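Local coordinates for cytosolic iron-sulfur protein assembly protein 1 (Saccharomyces cerevisiae, PDB 2HES), which serves as an essential component of the cytosolic iron-sulfur protein assembly machinery, needed for maturation of extramitochondrial iron-sulfur proteins, at residues Y121-S126 with V131-T136. Sequence-based numbering, arbitrary orientation.
Sequences YLATCS and VWIWET
The two middle strands of a WD40 propeller blade, 121-126 and 131-135, form a hairpin within the third WD repeat, and their pairing illustrates how such a blade presents two different faces. L122 and W134 are an antiparallel hydrogen-bonded pair, with W134 N to L122 O at 2.8 Å and the reciprocal bond running from L122 N to W134 O. T124 and W132 repeat the pattern, the bond from T124 N to W132 O being nearly straight. Between and beyond them lie the non-hydrogen-bonded pairs Y121-E135, A123-I133 and C125-V131, where CA-H groups supply weaker contacts, as from A123 CA to W132 O at 3.2 Å. From this second set, Y121, A123, C125, V131 and I133 face the next blade: A123, V131 and I133 touch L168 of strand 167-172, while Y121 and A123 reach W161. Within the hairpin, I133 lays CD1 against A123 CB at 4.0 Å and sends CG2 to the Y121 ring. That ring lies alongside the extended side chain of E135, its plane 26° from the carboxylate, with Y121 CE1 3.5 Å from E135 OE2. E135 keeps CG anti to the backbone N (chi1 -176°), which carries its methylenes alongside Y121 CD1 and CE1. Replacing Y121 with an alanine would probably leave E135 CB and CG without their aromatic neighbour and open a gap beside I133 and W161. On the opposite face, the indoles of W132 and W134 accompany L122 and T124, and both reach C145 of strand 144-149. T124 holds OG1 between its backbone N and carbonyl carbon (chi1 72°), directing the hydroxyl oxygen to within 3.5 Å of W132 CB, while T124 CG2 meets W134 CD1 at 4.1 Å.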
ATOM      1  N   TYR A 121       8.418  -4.166  12.987  1.00 20.97           N
ATOM      2  CA  TYR A 121       8.199  -5.295  12.089  1.00 22.34           C
ATOM      3  C   TYR A 121       8.089  -4.757  10.684  1.00 20.70           C
ATOM      4  O   TYR A 121       7.475  -3.717  10.463  1.00 20.02           O
ATOM      5  CB  TYR A 121       6.901  -6.018  12.448  1.00 24.53           C
ATOM      6  CG  TYR A 121       6.937  -6.705  13.780  1.00 28.53           C
ATOM      7  CD1 TYR A 121       7.945  -7.625  14.093  1.00 30.34           C
ATOM      8  CD2 TYR A 121       5.935  -6.462  14.721  1.00 31.04           C
ATOM      9  CE1 TYR A 121       7.949  -8.281  15.346  1.00 33.78           C
ATOM     10  CE2 TYR A 121       5.936  -7.102  15.958  1.00 35.61           C
ATOM     11  CZ  TYR A 121       6.951  -7.999  16.260  1.00 33.77           C
ATOM     12  OH  TYR A 121       6.940  -8.630  17.491  1.00 36.70           O
ATOM     13  N   LEU A 122       8.778  -5.428   9.785  1.00 21.18           N
ATOM     14  CA  LEU A 122       8.698  -5.187   8.370  1.00 20.39           C
ATOM     15  C   LEU A 122       8.182  -6.471   7.733  1.00 20.40           C
ATOM     16  O   LEU A 122       8.783  -7.535   7.862  1.00 21.32           O
ATOM     17  CB  LEU A 122      10.096  -4.816   7.820  1.00 20.85           C
ATOM     18  CG  LEU A 122      10.170  -4.642   6.305  1.00 19.36           C
ATOM     19  CD1 LEU A 122       9.407  -3.425   5.918  1.00 19.86           C
ATOM     20  CD2 LEU A 122      11.660  -4.543   5.789  1.00 21.90           C
ATOM     21  N   ALA A 123       7.020  -6.367   7.082  1.00 19.73           N
ATOM     22  CA  ALA A 123       6.461  -7.461   6.289  1.00 18.72           C
ATOM     23  C   ALA A 123       6.861  -7.336   4.830  1.00 18.74           C
ATOM     24  O   ALA A 123       6.891  -6.228   4.277  1.00 19.95           O
ATOM     25  CB  ALA A 123       4.948  -7.419   6.365  1.00 18.46           C
ATOM     26  N   THR A 124       7.157  -8.470   4.209  1.00 17.78           N
ATOM     27  CA  THR A 124       7.443  -8.477   2.784  1.00 20.09           C
ATOM     28  C   THR A 124       6.540  -9.517   2.100  1.00 20.03           C
ATOM     29  O   THR A 124       6.162 -10.525   2.711  1.00 20.79           O
ATOM     30  CB  THR A 124       8.941  -8.725   2.469  1.00 20.81           C
ATOM     31  OG1 THR A 124       9.309 -10.089   2.741  1.00 23.42           O
ATOM     32  CG2 THR A 124       9.870  -7.690   3.222  1.00 20.01           C
ATOM     33  N   CYS A 125       6.176  -9.285   0.847  1.00 19.59           N
ATOM     34  CA  CYS A 125       5.376 -10.307   0.146  1.00 21.27           C
ATOM     35  C   CYS A 125       5.894 -10.455  -1.252  1.00 21.89           C
ATOM     36  O   CYS A 125       6.640  -9.600  -1.753  1.00 21.62           O
ATOM     37  CB  CYS A 125       3.874 -10.007   0.138  1.00 21.05           C
ATOM     38  SG  CYS A 125       3.474  -8.535  -0.801  1.00 23.37           S
ATOM     39  N   SER A 126       5.487 -11.565  -1.864  1.00 24.53           N
ATOM     40  CA  SER A 126       6.197 -12.063  -3.007  1.00 25.78           C
ATOM     41  C   SER A 126       5.289 -12.827  -3.984  1.00 25.56           C
ATOM     42  O   SER A 126       4.275 -13.462  -3.610  1.00 26.13           O
ATOM     43  CB  SER A 126       7.334 -12.955  -2.518  1.00 25.14           C
ATOM     44  OG  SER A 126       8.111 -13.429  -3.597  1.00 27.49           O
ATOM     45  N   VAL A 131       4.366 -14.437   2.684  1.00 22.59           N
ATOM     46  CA  VAL A 131       4.536 -13.195   3.426  1.00 22.24           C
ATOM     47  C   VAL A 131       5.574 -13.541   4.498  1.00 21.43           C
ATOM     48  O   VAL A 131       5.405 -14.508   5.249  1.00 20.34           O
ATOM     49  CB  VAL A 131       3.194 -12.747   4.076  1.00 22.54           C
ATOM     50  CG1 VAL A 131       3.392 -11.465   4.921  1.00 23.67           C
ATOM     51  CG2 VAL A 131       2.155 -12.446   2.980  1.00 25.33           C
ATOM     52  N   TRP A 132       6.648 -12.767   4.513  1.00 21.79           N
ATOM     53  CA  TRP A 132       7.693 -12.850   5.543  1.00 21.72           C
ATOM     54  C   TRP A 132       7.546 -11.714   6.545  1.00 21.59           C
ATOM     55  O   TRP A 132       7.191 -10.576   6.185  1.00 20.62           O
ATOM     56  CB  TRP A 132       9.072 -12.845   4.884  1.00 22.21           C
ATOM     57  CG  TRP A 132       9.410 -14.100   4.094  1.00 23.11           C
ATOM     58  CD1 TRP A 132       8.594 -14.795   3.203  1.00 23.29           C
ATOM     59  CD2 TRP A 132      10.664 -14.776   4.085  1.00 22.93           C
ATOM     60  NE1 TRP A 132       9.281 -15.869   2.680  1.00 22.46           N
ATOM     61  CE2 TRP A 132      10.548 -15.874   3.198  1.00 22.93           C
ATOM     62  CE3 TRP A 132      11.885 -14.566   4.762  1.00 24.34           C
ATOM     63  CZ2 TRP A 132      11.601 -16.769   2.967  1.00 23.35           C
ATOM     64  CZ3 TRP A 132      12.944 -15.453   4.522  1.00 23.23           C
ATOM     65  CH2 TRP A 132      12.792 -16.538   3.628  1.00 23.97           C
ATOM     66  N   ILE A 133       7.802 -12.028   7.823  1.00 20.76           N
ATOM     67  CA  ILE A 133       7.809 -11.013   8.886  1.00 20.42           C
ATOM     68  C   ILE A 133       9.225 -10.904   9.411  1.00 20.47           C
ATOM     69  O   ILE A 133       9.837 -11.933   9.799  1.00 20.98           O
ATOM     70  CB  ILE A 133       6.842 -11.326  10.073  1.00 21.28           C
ATOM     71  CG1 ILE A 133       5.406 -11.600   9.599  1.00 20.58           C
ATOM     72  CG2 ILE A 133       6.840 -10.157  11.071  1.00 20.65           C
ATOM     73  CD1 ILE A 133       4.735 -10.426   9.005  1.00 21.14           C
ATOM     74  N   TRP A 134       9.768  -9.691   9.373  1.00 21.67           N
ATOM     75  CA  TRP A 134      11.135  -9.430   9.856  1.00 22.29           C
ATOM     76  C   TRP A 134      11.015  -8.507  11.076  1.00 22.91           C
ATOM     77  O   TRP A 134      10.104  -7.672  11.158  1.00 22.49           O
ATOM     78  CB  TRP A 134      12.007  -8.754   8.771  1.00 23.41           C
ATOM     79  CG  TRP A 134      12.338  -9.607   7.542  1.00 23.44           C
ATOM     80  CD1 TRP A 134      11.600  -9.708   6.369  1.00 23.82           C
ATOM     81  CD2 TRP A 134      13.488 -10.468   7.367  1.00 25.07           C
ATOM     82  NE1 TRP A 134      12.231 -10.591   5.501  1.00 26.25           N
ATOM     83  CE2 TRP A 134      13.379 -11.066   6.087  1.00 25.58           C
ATOM     84  CE3 TRP A 134      14.600 -10.788   8.174  1.00 22.62           C
ATOM     85  CZ2 TRP A 134      14.337 -11.959   5.585  1.00 25.21           C
ATOM     86  CZ3 TRP A 134      15.550 -11.689   7.674  1.00 24.04           C
ATOM     87  CH2 TRP A 134      15.416 -12.252   6.382  1.00 25.12           C
ATOM     88  N   GLU A 135      11.930  -8.652  12.043  1.00 22.52           N
ATOM     89  CA  GLU A 135      11.907  -7.783  13.219  1.00 23.69           C
ATOM     90  C   GLU A 135      13.205  -6.992  13.310  1.00 23.48           C
ATOM     91  O   GLU A 135      14.263  -7.524  13.030  1.00 22.54           O
ATOM     92  CB  GLU A 135      11.766  -8.620  14.488  1.00 24.93           C
ATOM     93  CG  GLU A 135      11.634  -7.795  15.750  1.00 29.38           C
ATOM     94  CD  GLU A 135      11.256  -8.606  16.975  1.00 33.77           C
ATOM     95  OE1 GLU A 135      11.721  -9.755  17.111  1.00 36.80           O
ATOM     96  OE2 GLU A 135      10.486  -8.069  17.803  1.00 39.49           O
ATOM     97  N   THR A 136      13.114  -5.747  13.747  1.00 24.88           N
ATOM     98  CA  THR A 136      14.302  -4.937  14.012  1.00 26.35           C
ATOM     99  C   THR A 136      14.133  -4.175  15.324  1.00 27.05           C
ATOM    100  O   THR A 136      13.122  -4.313  16.019  1.00 27.13           O
ATOM    101  CB  THR A 136      14.617  -3.992  12.807  1.00 26.77           C
ATOM    102  OG1 THR A 136      15.909  -3.373  12.970  1.00 29.28           O
ATOM    103  CG2 THR A 136      13.518  -2.903  12.630  1.00 26.31           C
TER